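Side-chain contacts in epimerase family protein SDR39U1 (Homo sapiens, PDB 4B4O), which probably acts as an NADP-dependent oxidoreductase of the short-chain dehydrogenase/reductase family and binds NADPH: residues T17-A22 and I201-L206; R68-N71 and E77-G80; V109-P114 and L135-E140; N209-V214 and L273-Q278. The protein carries 3 engineered substitutions. All blocks are in the same frame, centred on the assembly; numbering follows the deposited sequence. Where two conformers were deposited one is given.

Interaction 1: residues T17-A22 and I201-L206; sequences TQLLNA and ILTHAL
Leu19 and Leu20 both press their CD2 methyls against Thr203. Leu19 CD2 lies 3.6 Å from Thr203 OG1, and Leu20 CD2 lies 3.9 Å from the same oxygen. The two leucines thus take up the hydroxyl side of the threonine. These are van der Waals contacts, because leucine offers nothing polar. The threonine hydroxyl is satisfied within its own helix, where OG1 is hydrogen-bonded to Ala199 O. Leu20 CD2 has a second neighbour, Leu206 CD1, at 4.0 Å. This one methyl thus touches two residues, Thr203 and Leu206, on the same side of helix 195-207. The side chains of Leu20 and Leu206 cross at about a right angle, whereas Leu20 and Thr203 run past each other in opposite directions.

Leu19 extends its CG opposite the backbone N (chi1 -178°), which carries its branch out to the threonine. Leu20 has its CB set to one side of the gap, and only the end of the chain swings in.

Behind these side chains stand two helices whose local axes approach to 10.2 Å and run at 46° to each other. Leu20 and Thr203 mark the nearest backbone pair, with CA atoms 6.7 Å apart. Leu16, one turn before Leu20 in helix 11-22, also touches Thr203. On the inner side Leu20 packs on Val27 of strand 26-31, and Leu206 packs on Val104 of strand 102-108. The two helices therefore lie side by side on one face of the parallel Rossmann sheet.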
loop_
_atom_site.group_PDB
_atom_site.type_symbol
_atom_site.label_atom_id
_atom_site.label_comp_id
_atom_site.label_asym_id
_atom_site.label_seq_id
_atom_site.Cartn_x
_atom_site.Cartn_y
_atom_site.Cartn_z
ATOM N N THR A 17 10.582 5.947 5.641
ATOM C CA THR A 17 11.784 6.183 6.408
ATOM C C THR A 17 12.288 7.627 6.209
ATOM O O THR A 17 12.593 8.313 7.184
ATOM C CB THR A 17 12.856 5.132 6.076
ATOM O OG1 THR A 17 12.438 3.859 6.584
ATOM C CG2 THR A 17 14.194 5.515 6.682
ATOM N N GLN A 18 12.326 8.093 4.965
ATOM C CA GLN A 18 12.804 9.451 4.686
ATOM C C GLN A 18 11.931 10.447 5.429
ATOM O O GLN A 18 12.443 11.401 6.000
ATOM C CB GLN A 18 12.887 9.795 3.184
ATOM N N LEU A 19 10.611 10.254 5.422
ATOM C CA LEU A 19 9.701 11.251 6.022
ATOM C C LEU A 19 9.786 11.213 7.552
ATOM O O LEU A 19 9.871 12.259 8.188
ATOM C CB LEU A 19 8.235 11.056 5.538
ATOM C CG LEU A 19 7.169 12.059 6.058
ATOM C CD1 LEU A 19 7.541 13.501 5.717
ATOM C CD2 LEU A 19 5.772 11.708 5.585
ATOM N N LEU A 20 9.791 10.005 8.110
ATOM C CA LEU A 20 9.985 9.824 9.537
ATOM C C LEU A 20 11.270 10.487 10.042
ATOM O O LEU A 20 11.241 11.228 11.026
ATOM C CB LEU A 20 9.981 8.345 9.913
ATOM C CG LEU A 20 8.631 7.614 9.923
ATOM C CD1 LEU A 20 8.784 6.123 10.102
ATOM C CD2 LEU A 20 7.709 8.153 11.002
ATOM N N ASN A 21 12.390 10.236 9.366
ATOM C CA ASN A 21 13.672 10.854 9.757
ATOM C C ASN A 21 13.568 12.387 9.726
ATOM O O ASN A 21 13.926 13.062 10.678
ATOM C CB ASN A 21 14.842 10.391 8.848
ATOM C CG ASN A 21 15.351 8.985 9.169
ATOM O OD1 ASN A 21 15.110 8.447 10.241
ATOM N ND2 ASN A 21 16.079 8.400 8.236
ATOM N N ALA A 22 13.030 12.908 8.627
ATOM C CA ALA A 22 12.877 14.342 8.424
ATOM C C ALA A 22 12.059 14.990 9.553
ATOM O O ALA A 22 12.326 16.123 9.946
ATOM C CB ALA A 22 12.229 14.595 7.069
ATOM N N ILE A 201 0.158 9.813 5.721
ATOM C CA ILE A 201 -0.911 9.198 6.488
ATOM C C ILE A 201 -0.332 8.265 7.537
ATOM O O ILE A 201 -0.706 8.316 8.691
ATOM C CB ILE A 201 -1.874 8.414 5.586
ATOM C CG1 ILE A 201 -2.708 9.381 4.734
ATOM C CG2 ILE A 201 -2.772 7.528 6.423
ATOM C CD1 ILE A 201 -3.342 8.691 3.539
ATOM N N LEU A 202 0.591 7.420 7.127
ATOM C CA LEU A 202 1.229 6.488 8.036
ATOM C C LEU A 202 1.915 7.229 9.182
ATOM O O LEU A 202 1.798 6.849 10.337
ATOM C CB LEU A 202 2.245 5.625 7.282
ATOM C CG LEU A 202 1.684 4.606 6.303
ATOM C CD1 LEU A 202 2.818 4.060 5.449
ATOM C CD2 LEU A 202 0.917 3.538 7.045
ATOM N N THR A 203 2.636 8.288 8.848
ATOM C CA THR A 203 3.302 9.105 9.847
ATOM C C THR A 203 2.310 9.759 10.794
ATOM O O THR A 203 2.552 9.850 11.988
ATOM C CB THR A 203 4.167 10.164 9.171
ATOM O OG1 THR A 203 5.180 9.499 8.417
ATOM C CG2 THR A 203 4.843 11.067 10.196
ATOM N N HIS A 204 1.215 10.251 10.249
ATOM C CA HIS A 204 0.200 10.853 11.063
ATOM C C HIS A 204 -0.396 9.824 11.999
ATOM O O HIS A 204 -0.707 10.138 13.156
ATOM C CB HIS A 204 -0.852 11.487 10.159
ATOM C CG HIS A 204 -1.829 12.355 10.885
ATOM N ND1 HIS A 204 -1.450 13.410 11.585
ATOM C CD2 HIS A 204 -3.211 12.284 10.994
ATOM C CE1 HIS A 204 -2.525 13.996 12.122
ATOM N NE2 HIS A 204 -3.604 13.305 11.749
ATOM N N ALA A 205 -0.591 8.597 11.510
ATOM C CA ALA A 205 -1.120 7.511 12.344
ATOM C C ALA A 205 -0.167 7.227 13.503
ATOM O O ALA A 205 -0.575 7.083 14.648
ATOM C CB ALA A 205 -1.346 6.248 11.529
ATOM N N LEU A 206 1.128 7.207 13.196
ATOM C CA LEU A 206 2.146 6.980 14.216
ATOM C C LEU A 206 2.220 8.118 15.241
ATOM O O LEU A 206 2.416 7.868 16.393
ATOM C CB LEU A 206 3.514 6.741 13.564
ATOM C CG LEU A 206 3.653 5.465 12.735
ATOM C CD1 LEU A 206 4.910 5.439 11.873
ATOM C CD2 LEU A 206 3.685 4.277 13.663
#

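Interaction 2: residues R68-N71 and E77-G80; sequences RRWN and EVLG. Engineered in segment 77-80: Leu79 (natural residue Ile).
Trp70 and Val78 make the packed half of this contact, and Arg68 and Glu77 the looser half. Trp70 CZ3 stands 4.0 Å from Val78 CG2, and the methyl meets the indole obliquely. Trp70 turns its CG away from the backbone N (chi1 -170°), which brings the benzene end of the indole back to the helix. Phe131 lies edge-to-face with this indole. Val78 is buried, whereas Arg68 and Glu77 are partly exposed. The 68-71 loop, with Trp70 at the centre of an inverse gamma turn, leads into helix 72-95, whose N-cap is Asn71, and folds back on the first turns of that helix.

The polar half is a salt bridge. Both terminal nitrogens of Arg68 turn to a single oxygen, Glu77 OE1, at the guanidinium edge. Arg68 NH2 to Glu77 OE1 measures 2.8 Å, in a weak, bent bond. The NH1 distance is too short to be taken literally. In the conformer described the two flat groups are 28° apart, but Glu77 was modelled in two, so the exact bond pattern is doubtful.

Glu61 forms a second salt bridge with Arg68. The guanidinium therefore probably eases the proximity of two carboxylates, one of them from NADP-binding Glu77.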
loop_
_atom_site.group_PDB
_atom_site.type_symbol
_atom_site.label_atom_id
_atom_site.label_comp_id
_atom_site.label_asym_id
_atom_site.label_seq_id
_atom_site.Cartn_x
_atom_site.Cartn_y
_atom_site.Cartn_z
ATOM N N ARG A 68 6.645 -13.598 -12.299
ATOM C CA ARG A 68 6.162 -14.826 -11.661
ATOM C C ARG A 68 4.744 -15.163 -12.091
ATOM O O ARG A 68 3.873 -14.295 -12.124
ATOM C CB ARG A 68 6.273 -14.715 -10.138
ATOM C CG ARG A 68 7.719 -14.833 -9.677
ATOM C CD ARG A 68 7.837 -15.127 -8.191
ATOM N NE ARG A 68 7.632 -16.543 -7.855
ATOM C CZ ARG A 68 7.466 -17.015 -6.611
ATOM N NH1 ARG A 68 7.477 -16.189 -5.550
ATOM N NH2 ARG A 68 7.283 -18.323 -6.407
ATOM N N ARG A 69 4.545 -16.422 -12.462
ATOM C CA ARG A 69 3.251 -16.925 -12.910
ATOM C C ARG A 69 2.392 -17.091 -11.675
ATOM O O ARG A 69 2.880 -17.437 -10.618
ATOM C CB ARG A 69 3.388 -18.260 -13.686
ATOM N N TRP A 70 1.112 -16.817 -11.811
ATOM C CA TRP A 70 0.199 -16.937 -10.693
ATOM C C TRP A 70 -0.167 -18.375 -10.416
ATOM O O TRP A 70 -1.281 -18.811 -10.707
ATOM C CB TRP A 70 -1.066 -16.104 -10.944
ATOM C CG TRP A 70 -1.923 -16.009 -9.728
ATOM C CD1 TRP A 70 -3.080 -16.722 -9.438
ATOM C CD2 TRP A 70 -1.676 -15.181 -8.555
ATOM N NE1 TRP A 70 -3.570 -16.364 -8.207
ATOM C CE2 TRP A 70 -2.770 -15.446 -7.628
ATOM C CE3 TRP A 70 -0.701 -14.274 -8.199
ATOM C CZ2 TRP A 70 -2.860 -14.821 -6.415
ATOM C CZ3 TRP A 70 -0.806 -13.637 -6.965
ATOM C CH2 TRP A 70 -1.866 -13.901 -6.097
ATOM N N ASN A 71 0.750 -19.137 -9.844
ATOM C CA ASN A 71 0.431 -20.512 -9.429
ATOM C C ASN A 71 0.169 -20.592 -7.917
ATOM O O ASN A 71 0.252 -19.596 -7.199
ATOM C CB ASN A 71 1.523 -21.499 -9.870
ATOM C CG ASN A 71 2.882 -21.210 -9.254
ATOM O OD1 ASN A 71 3.046 -20.335 -8.416
ATOM N ND2 ASN A 71 3.862 -21.968 -9.664
ATOM N N GLU A 77 3.121 -17.933 -1.145
ATOM C CA GLU A 77 4.098 -16.909 -0.728
ATOM C C GLU A 77 3.440 -15.526 -0.529
ATOM O O GLU A 77 3.805 -14.799 0.390
ATOM C CB GLU A 77 5.285 -16.804 -1.728
ATOM C CG GLU A 77 6.557 -17.610 -1.382
ATOM C CD GLU A 77 7.212 -18.298 -2.595
ATOM O OE1 GLU A 77 7.366 -17.634 -3.643
ATOM O OE2 GLU A 77 7.580 -19.496 -2.512
ATOM N N VAL A 78 2.492 -15.161 -1.389
ATOM C CA VAL A 78 1.848 -13.857 -1.261
ATOM C C VAL A 78 1.143 -13.805 0.085
ATOM O O VAL A 78 1.279 -12.840 0.832
ATOM C CB VAL A 78 0.846 -13.582 -2.409
ATOM C CG1 VAL A 78 -0.131 -12.455 -2.054
ATOM C CG2 VAL A 78 1.577 -13.280 -3.711
ATOM N N LEU A 79 0.413 -14.875 0.394
ATOM C CA LEU A 79 -0.354 -14.999 1.629
ATOM C C LEU A 79 0.549 -15.175 2.841
ATOM O O LEU A 79 0.491 -14.378 3.787
ATOM C CB LEU A 79 -1.314 -16.185 1.518
ATOM C CG LEU A 79 -2.407 -16.347 2.591
ATOM C CD1 LEU A 79 -3.318 -15.131 2.677
ATOM C CD2 LEU A 79 -3.222 -17.631 2.372
ATOM N N GLY A 80 1.426 -16.173 2.790
ATOM C CA GLY A 80 2.300 -16.495 3.910
ATOM C C GLY A 80 3.228 -15.369 4.314
ATOM O O GLY A 80 3.417 -15.114 5.491
#

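Interaction 3: residues V109-P114 and L135-E140; sequences VAYYQP and LVTKWE. With NDP (NADPH dihydro-nicotinamide-adenine-dinucleotide phosphate), chain I.
Val136 of helix 131-143 sits against Tyr111, which closes a short 3-10 turn. Val136 CG1 is 3.8 Å from Tyr111 CD1 and 3.9 Å from Tyr111 CB. The methyl meets the phenol ring obliquely, and the side chains cross at about a right angle. Val136 sets CG1 opposite its backbone N (chi1 172°), pointing this branch at the tyrosine.

Thr137 comes next and meets the outer part of the same ring, with OG1 3.7 Å from Tyr111 CE1. That oxygen is hydrogen-bonded to Gly127 O, so its approach to the ring is only packing.

Trp139 turns to another side of the helix and touches the cofactor. Its CZ2 is 3.3 Å from O3D of NADPH, a ribose hydroxyl oxygen that lies near the indole plane at the ring edge. Its CH2 lies 3.4 Å from O2D of the same ribose.

Glu140 forms a salt bridge with Arg156 and a hydrogen bond with Thr107. Arg156 in turn makes a cation-pi contact with Tyr111, linking the two segments indirectly. Strand 102-108, helix 131-143 and the parallel strand 151-161 form a beta-alpha-beta crossover of the Rossmann fold, with the NADPH pocket beside it.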
loop_
_atom_site.group_PDB
_atom_site.type_symbol
_atom_site.label_atom_id
_atom_site.label_comp_id
_atom_site.label_asym_id
_atom_site.label_seq_id
_atom_site.Cartn_x
_atom_site.Cartn_y
_atom_site.Cartn_z
ATOM N N VAL A 109 -7.044 -1.781 -0.834
ATOM C CA VAL A 109 -8.432 -1.504 -1.174
ATOM C C VAL A 109 -9.104 -2.705 -1.830
ATOM O O VAL A 109 -10.320 -2.699 -2.033
ATOM C CB VAL A 109 -8.580 -0.268 -2.095
ATOM C CG1 VAL A 109 -8.151 0.999 -1.379
ATOM C CG2 VAL A 109 -7.845 -0.480 -3.399
ATOM N N ALA A 110 -8.328 -3.727 -2.167
ATOM C CA ALA A 110 -8.880 -4.998 -2.644
ATOM C C ALA A 110 -9.963 -5.567 -1.708
ATOM O O ALA A 110 -10.750 -6.419 -2.118
ATOM C CB ALA A 110 -7.757 -6.002 -2.807
ATOM N N TYR A 111 -9.985 -5.116 -0.456
ATOM C CA TYR A 111 -11.048 -5.478 0.491
ATOM C C TYR A 111 -12.449 -5.173 -0.063
ATOM O O TYR A 111 -13.392 -5.902 0.204
ATOM C CB TYR A 111 -10.841 -4.717 1.814
ATOM C CG TYR A 111 -11.771 -5.121 2.941
ATOM C CD1 TYR A 111 -11.483 -6.223 3.739
ATOM C CD2 TYR A 111 -12.909 -4.393 3.220
ATOM C CE1 TYR A 111 -12.316 -6.602 4.767
ATOM C CE2 TYR A 111 -13.758 -4.775 4.232
ATOM C CZ TYR A 111 -13.444 -5.880 5.014
ATOM O OH TYR A 111 -14.275 -6.260 6.046
ATOM N N TYR A 112 -12.571 -4.071 -0.799
ATOM C CA TYR A 112 -13.861 -3.605 -1.303
ATOM C C TYR A 112 -14.176 -4.197 -2.686
ATOM O O TYR A 112 -13.333 -4.215 -3.576
ATOM C CB TYR A 112 -13.912 -2.072 -1.359
ATOM C CG TYR A 112 -13.439 -1.405 -0.091
ATOM C CD1 TYR A 112 -14.125 -1.552 1.100
ATOM C CD2 TYR A 112 -12.287 -0.628 -0.090
ATOM C CE1 TYR A 112 -13.674 -0.948 2.259
ATOM C CE2 TYR A 112 -11.831 -0.008 1.067
ATOM C CZ TYR A 112 -12.527 -0.174 2.237
ATOM O OH TYR A 112 -12.074 0.459 3.369
ATOM N N GLN A 113 -15.389 -4.708 -2.819
ATOM C CA GLN A 113 -15.829 -5.383 -4.015
ATOM C C GLN A 113 -15.752 -4.434 -5.227
ATOM O O GLN A 113 -16.406 -3.404 -5.257
ATOM C CB GLN A 113 -17.254 -5.903 -3.774
ATOM C CG GLN A 113 -18.074 -6.371 -4.970
ATOM C CD GLN A 113 -17.620 -7.687 -5.590
ATOM O OE1 GLN A 113 -17.896 -8.805 -5.052
ATOM N NE2 GLN A 113 -16.985 -7.577 -6.777
ATOM N N PRO A 114 -14.946 -4.791 -6.235
ATOM C CA PRO A 114 -14.925 -3.976 -7.443
ATOM C C PRO A 114 -16.300 -3.877 -8.067
ATOM O O PRO A 114 -17.053 -4.850 -8.072
ATOM C CB PRO A 114 -13.984 -4.742 -8.364
ATOM C CG PRO A 114 -13.097 -5.500 -7.443
ATOM C CD PRO A 114 -14.013 -5.931 -6.333
ATOM N N LEU A 135 -7.491 -12.201 1.440
ATOM C CA LEU A 135 -6.153 -11.897 1.936
ATOM C C LEU A 135 -6.231 -10.761 2.970
ATOM O O LEU A 135 -5.765 -10.902 4.077
ATOM C CB LEU A 135 -5.193 -11.536 0.777
ATOM C CG LEU A 135 -3.779 -11.001 1.116
ATOM C CD1 LEU A 135 -2.822 -12.065 1.625
ATOM C CD2 LEU A 135 -3.179 -10.291 -0.086
ATOM N N VAL A 136 -6.851 -9.655 2.605
ATOM C CA VAL A 136 -6.882 -8.493 3.473
ATOM C C VAL A 136 -7.524 -8.869 4.796
ATOM O O VAL A 136 -7.031 -8.480 5.840
ATOM C CB VAL A 136 -7.547 -7.252 2.793
ATOM C CG1 VAL A 136 -7.731 -6.115 3.785
ATOM C CG2 VAL A 136 -6.722 -6.775 1.586
ATOM N N THR A 137 -8.607 -9.643 4.776
ATOM C CA THR A 137 -9.267 -10.053 6.043
ATOM C C THR A 137 -8.291 -10.782 6.966
ATOM O O THR A 137 -8.123 -10.427 8.121
ATOM C CB THR A 137 -10.538 -10.933 5.805
ATOM O OG1 THR A 137 -11.521 -10.178 5.100
ATOM C CG2 THR A 137 -11.153 -11.413 7.111
ATOM N N LYS A 138 -7.631 -11.790 6.430
ATOM C CA LYS A 138 -6.705 -12.633 7.208
ATOM C C LYS A 138 -5.489 -11.839 7.668
ATOM O O LYS A 138 -5.003 -12.000 8.772
ATOM C CB LYS A 138 -6.245 -13.845 6.382
ATOM C CG LYS A 138 -7.320 -14.889 6.156
ATOM C CD LYS A 138 -7.015 -15.674 4.891
ATOM C CE LYS A 138 -7.739 -17.019 4.853
ATOM N NZ LYS A 138 -7.920 -17.461 3.441
ATOM N N TRP A 139 -5.035 -10.974 6.786
ATOM C CA TRP A 139 -3.911 -10.091 7.033
ATOM C C TRP A 139 -4.190 -9.166 8.192
ATOM O O TRP A 139 -3.378 -9.030 9.098
ATOM C CB TRP A 139 -3.693 -9.292 5.759
ATOM C CG TRP A 139 -2.371 -8.622 5.537
ATOM C CD1 TRP A 139 -1.285 -8.527 6.392
ATOM C CD2 TRP A 139 -1.986 -7.885 4.344
ATOM N NE1 TRP A 139 -0.274 -7.801 5.803
ATOM C CE2 TRP A 139 -0.643 -7.391 4.573
ATOM C CE3 TRP A 139 -2.605 -7.601 3.151
ATOM C CZ2 TRP A 139 0.023 -6.644 3.638
ATOM C CZ3 TRP A 139 -1.914 -6.843 2.212
ATOM C CH2 TRP A 139 -0.629 -6.385 2.451
ATOM N N GLU A 140 -5.346 -8.523 8.169
ATOM C CA GLU A 140 -5.749 -7.657 9.261
ATOM C C GLU A 140 -5.961 -8.468 10.528
ATOM O O GLU A 140 -5.571 -8.044 11.612
ATOM C CB GLU A 140 -6.996 -6.846 8.873
ATOM C CG GLU A 140 -6.671 -5.851 7.762
ATOM C CD GLU A 140 -7.848 -4.996 7.271
ATOM O OE1 GLU A 140 -8.940 -5.023 7.878
ATOM O OE2 GLU A 140 -7.643 -4.275 6.257
HETATM P PA NDP I . 7.822 -3.680 -1.880
HETATM O O1A NDP I . 7.770 -5.009 -2.674
HETATM O O2A NDP I . 8.650 -2.490 -2.406
HETATM O O5B NDP I . 8.441 -3.879 -0.383
HETATM C C5B NDP I . 8.196 -5.135 0.241
HETATM C C4B NDP I . 9.302 -5.390 1.233
HETATM O O4B NDP I . 8.922 -6.534 1.995
HETATM C C3B NDP I . 10.633 -5.690 0.536
HETATM O O3B NDP I . 11.570 -4.576 0.578
HETATM C C2B NDP I . 11.195 -6.875 1.307
HETATM O O2B NDP I . 12.105 -6.469 2.318
HETATM C C1B NDP I . 10.006 -7.449 2.016
HETATM N N9A NDP I . 9.626 -8.649 1.267
HETATM C C8A NDP I . 9.501 -8.875 -0.081
HETATM N N7A NDP I . 9.168 -10.220 -0.286
HETATM C C5A NDP I . 9.098 -10.813 0.936
HETATM C C6A NDP I . 8.801 -12.142 1.478
HETATM N N6A NDP I . 8.465 -13.173 0.675
HETATM N N1A NDP I . 8.850 -12.324 2.814
HETATM C C2A NDP I . 9.190 -11.288 3.635
HETATM N N3A NDP I . 9.449 -10.031 3.219
HETATM C C4A NDP I . 9.400 -9.771 1.932
HETATM O O3 NDP I . 6.249 -3.344 -1.702
HETATM P PN NDP I . 5.670 -1.861 -1.448
HETATM O O1N NDP I . 6.697 -1.064 -0.660
HETATM O O2N NDP I . 5.191 -1.285 -2.747
HETATM O O5D NDP I . 4.342 -2.173 -0.526
HETATM C C5D NDP I . 4.622 -2.720 0.783
HETATM C C4D NDP I . 3.409 -3.397 1.385
HETATM O O4D NDP I . 2.308 -2.557 1.056
HETATM C C3D NDP I . 3.076 -4.780 0.790
HETATM O O3D NDP I . 2.608 -5.688 1.839
HETATM C C2D NDP I . 2.005 -4.482 -0.265
HETATM O O2D NDP I . 0.965 -5.449 -0.458
HETATM C C1D NDP I . 1.314 -3.285 0.331
HETATM N N1N NDP I . 0.642 -2.435 -0.669
HETATM C C2N NDP I . 1.317 -1.883 -1.686
HETATM C C3N NDP I . 0.676 -1.090 -2.613
HETATM C C7N NDP I . 1.473 -0.491 -3.712
HETATM O O7N NDP I . 2.695 -0.457 -3.581
HETATM N N7N NDP I . 0.882 -0.004 -4.799
HETATM C C4N NDP I . -0.775 -0.774 -2.491
HETATM C C5N NDP I . -1.409 -1.412 -1.344
HETATM C C6N NDP I . -0.674 -2.207 -0.484
HETATM P P2B NDP I . 13.505 -7.327 2.538
HETATM O O1X NDP I . 13.113 -8.585 3.284
HETATM O O2X NDP I . 14.095 -7.623 1.126
HETATM O O3X NDP I . 14.223 -6.269 3.412
#

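Interaction 4: residues N209-V214 and L273-Q278; sequences NHVHGV and LATGYQ
The ST turn at Thr275 meets His210 and Val211, which lie in the loop leading into strand 213-217. His210 NE2 donates to Thr275 O over 2.9 Å, and the bond is nearly straight at 168°. The carbonyl oxygen lies in the plane of the imidazole, at its edge. Relative to the carbonyl plane the donor is tilted by 34°. The same oxygen also accepts a hydrogen bond from His204 NE2 of helix 195-207, so two imidazoles grip one backbone carbonyl.

Beside this bond the contact is apolar. Both methyls of Val211 rest against the threonine methyl from the same side: Thr275 CG2 is 3.9 Å from Val211 CG1 and 4.0 Å from Val211 CG2. Thr275 CB also rests 3.9 Å from Val211 CG2. The contact joins the C-terminal DUF1731 region to the loop that enters strand 213-217 of the Rossmann sheet.

In the turn itself, Thr275 OG1 accepts from Tyr277 N at 3.3 Å. With chi1 at 70°, OG1 sits between the backbone N and the carbonyl carbon, while CG2 faces Val211. OG1 is also hydrogen-bonded to Thr272 O, three residues back. Gly276 leaves the helical conformation with a positive phi, as often happens after a helix. Val211 packs in addition on Val153 of strand 151-161.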
loop_
_atom_site.group_PDB
_atom_site.type_symbol
_atom_site.label_atom_id
_atom_site.label_comp_id
_atom_site.label_asym_id
_atom_site.label_seq_id
_atom_site.Cartn_x
_atom_site.Cartn_y
_atom_site.Cartn_z
ATOM N N ASN A 209 -2.192 10.594 18.512
ATOM C CA ASN A 209 -2.734 9.520 19.334
ATOM C C ASN A 209 -4.284 9.435 19.390
ATOM O O ASN A 209 -4.814 8.618 20.125
ATOM C CB ASN A 209 -2.110 9.528 20.747
ATOM C CG ASN A 209 -2.618 10.656 21.599
ATOM O OD1 ASN A 209 -3.507 11.410 21.178
ATOM N ND2 ASN A 209 -2.066 10.782 22.814
ATOM N N HIS A 210 -4.984 10.243 18.602
ATOM C CA HIS A 210 -6.431 10.088 18.420
ATOM C C HIS A 210 -6.781 9.184 17.249
ATOM O O HIS A 210 -7.961 8.851 17.034
ATOM C CB HIS A 210 -7.108 11.448 18.238
ATOM C CG HIS A 210 -6.658 12.207 17.012
ATOM N ND1 HIS A 210 -5.700 13.170 17.054
ATOM C CD2 HIS A 210 -7.070 12.129 15.689
ATOM C CE1 HIS A 210 -5.504 13.670 15.820
ATOM N NE2 HIS A 210 -6.336 13.030 14.980
ATOM N N VAL A 211 -5.782 8.779 16.472
ATOM C CA VAL A 211 -6.025 8.011 15.261
ATOM C C VAL A 211 -6.075 6.525 15.596
ATOM O O VAL A 211 -5.142 6.000 16.168
ATOM C CB VAL A 211 -4.926 8.284 14.209
ATOM C CG1 VAL A 211 -5.179 7.467 12.942
ATOM C CG2 VAL A 211 -4.852 9.785 13.927
ATOM N N HIS A 212 -7.149 5.858 15.197
ATOM C CA HIS A 212 -7.294 4.421 15.432
ATOM C C HIS A 212 -8.125 3.802 14.333
ATOM O O HIS A 212 -8.885 4.485 13.673
ATOM C CB HIS A 212 -7.947 4.170 16.793
ATOM C CG HIS A 212 -9.299 4.827 16.931
ATOM N ND1 HIS A 212 -9.454 6.184 17.129
ATOM C CD2 HIS A 212 -10.608 4.282 16.807
ATOM C CE1 HIS A 212 -10.799 6.489 17.141
ATOM N NE2 HIS A 212 -11.504 5.323 16.957
ATOM N N GLY A 213 -7.975 2.503 14.111
ATOM C CA GLY A 213 -8.847 1.773 13.192
ATOM C C GLY A 213 -8.456 1.870 11.744
ATOM O O GLY A 213 -7.297 2.060 11.401
ATOM N N VAL A 214 -9.446 1.703 10.884
ATOM C CA VAL A 214 -9.210 1.591 9.452
ATOM C C VAL A 214 -9.227 2.965 8.801
ATOM O O VAL A 214 -10.134 3.754 9.046
ATOM C CB VAL A 214 -10.270 0.756 8.737
ATOM C CG1 VAL A 214 -10.031 0.856 7.243
ATOM C CG2 VAL A 214 -10.221 -0.681 9.209
ATOM N N LEU A 273 -9.580 11.571 6.242
ATOM C CA LEU A 273 -9.722 13.019 6.318
ATOM C C LEU A 273 -10.130 13.453 7.742
ATOM O O LEU A 273 -9.706 14.490 8.234
ATOM C CB LEU A 273 -10.715 13.527 5.265
ATOM C CG LEU A 273 -10.236 13.544 3.804
ATOM C CD1 LEU A 273 -11.358 13.749 2.790
ATOM C CD2 LEU A 273 -9.114 14.559 3.679
ATOM N N ALA A 274 -10.931 12.632 8.402
ATOM C CA ALA A 274 -11.409 12.921 9.754
ATOM C C ALA A 274 -10.297 12.926 10.774
ATOM O O ALA A 274 -10.473 13.474 11.841
ATOM C CB ALA A 274 -12.473 11.899 10.154
ATOM N N THR A 275 -9.154 12.320 10.459
ATOM C CA THR A 275 -7.997 12.317 11.367
ATOM C C THR A 275 -7.285 13.657 11.400
ATOM O O THR A 275 -6.354 13.851 12.182
ATOM C CB THR A 275 -6.910 11.267 10.989
ATOM O OG1 THR A 275 -6.256 11.662 9.777
ATOM C CG2 THR A 275 -7.466 9.845 10.848
ATOM N N GLY A 276 -7.683 14.580 10.535
ATOM C CA GLY A 276 -6.993 15.863 10.413
ATOM C C GLY A 276 -5.855 15.864 9.388
ATOM O O GLY A 276 -5.286 16.912 9.121
ATOM N N TYR A 277 -5.545 14.705 8.795
ATOM C CA TYR A 277 -4.512 14.623 7.766
ATOM C C TYR A 277 -4.878 15.454 6.544
ATOM O O TYR A 277 -6.020 15.462 6.115
ATOM C CB TYR A 277 -4.235 13.192 7.299
ATOM C CG TYR A 277 -3.103 13.148 6.273
ATOM C CD1 TYR A 277 -1.765 13.296 6.674
ATOM C CD2 TYR A 277 -3.367 13.007 4.910
ATOM C CE1 TYR A 277 -0.734 13.285 5.761
ATOM C CE2 TYR A 277 -2.335 13.005 3.988
ATOM C CZ TYR A 277 -1.025 13.151 4.422
ATOM O OH TYR A 277 -0.018 13.157 3.505
ATOM N N GLN A 278 -3.868 16.129 5.990
ATOM C CA GLN A 278 -4.052 17.029 4.862
ATOM C C GLN A 278 -3.117 16.657 3.721
ATOM O O GLN A 278 -1.913 16.614 3.882
ATOM C CB GLN A 278 -3.836 18.457 5.319
ATOM C CG GLN A 278 -4.934 18.893 6.280
ATOM C CD GLN A 278 -4.893 20.358 6.671
ATOM O OE1 GLN A 278 -3.923 20.811 7.264
ATOM N NE2 GLN A 278 -5.955 21.105 6.353
#

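In the fold
Interactions 1 and 4 are neighbours, with centres about 14 Å apart. Helix 195-207, which carries one side of interaction 1, also touches interaction 4: Ile201 packs on Tyr277, and Ala205 on Val211. Interactions 2 and 3 form a second pair, about 16 Å apart between centres. Here the engineered Leu79 packs on Leu135. Interaction 1 lies across the centre of the chain from interactions 2 and 3, about 30 and 24 Å away between centres. NADPH sits nearer the second pair. Interaction 3 touches it through Trp139. In interaction 2 the side chain of Glu77 is about 5 Å from the bound NADPH. Interaction 4 lies away from the NADP-binding residues.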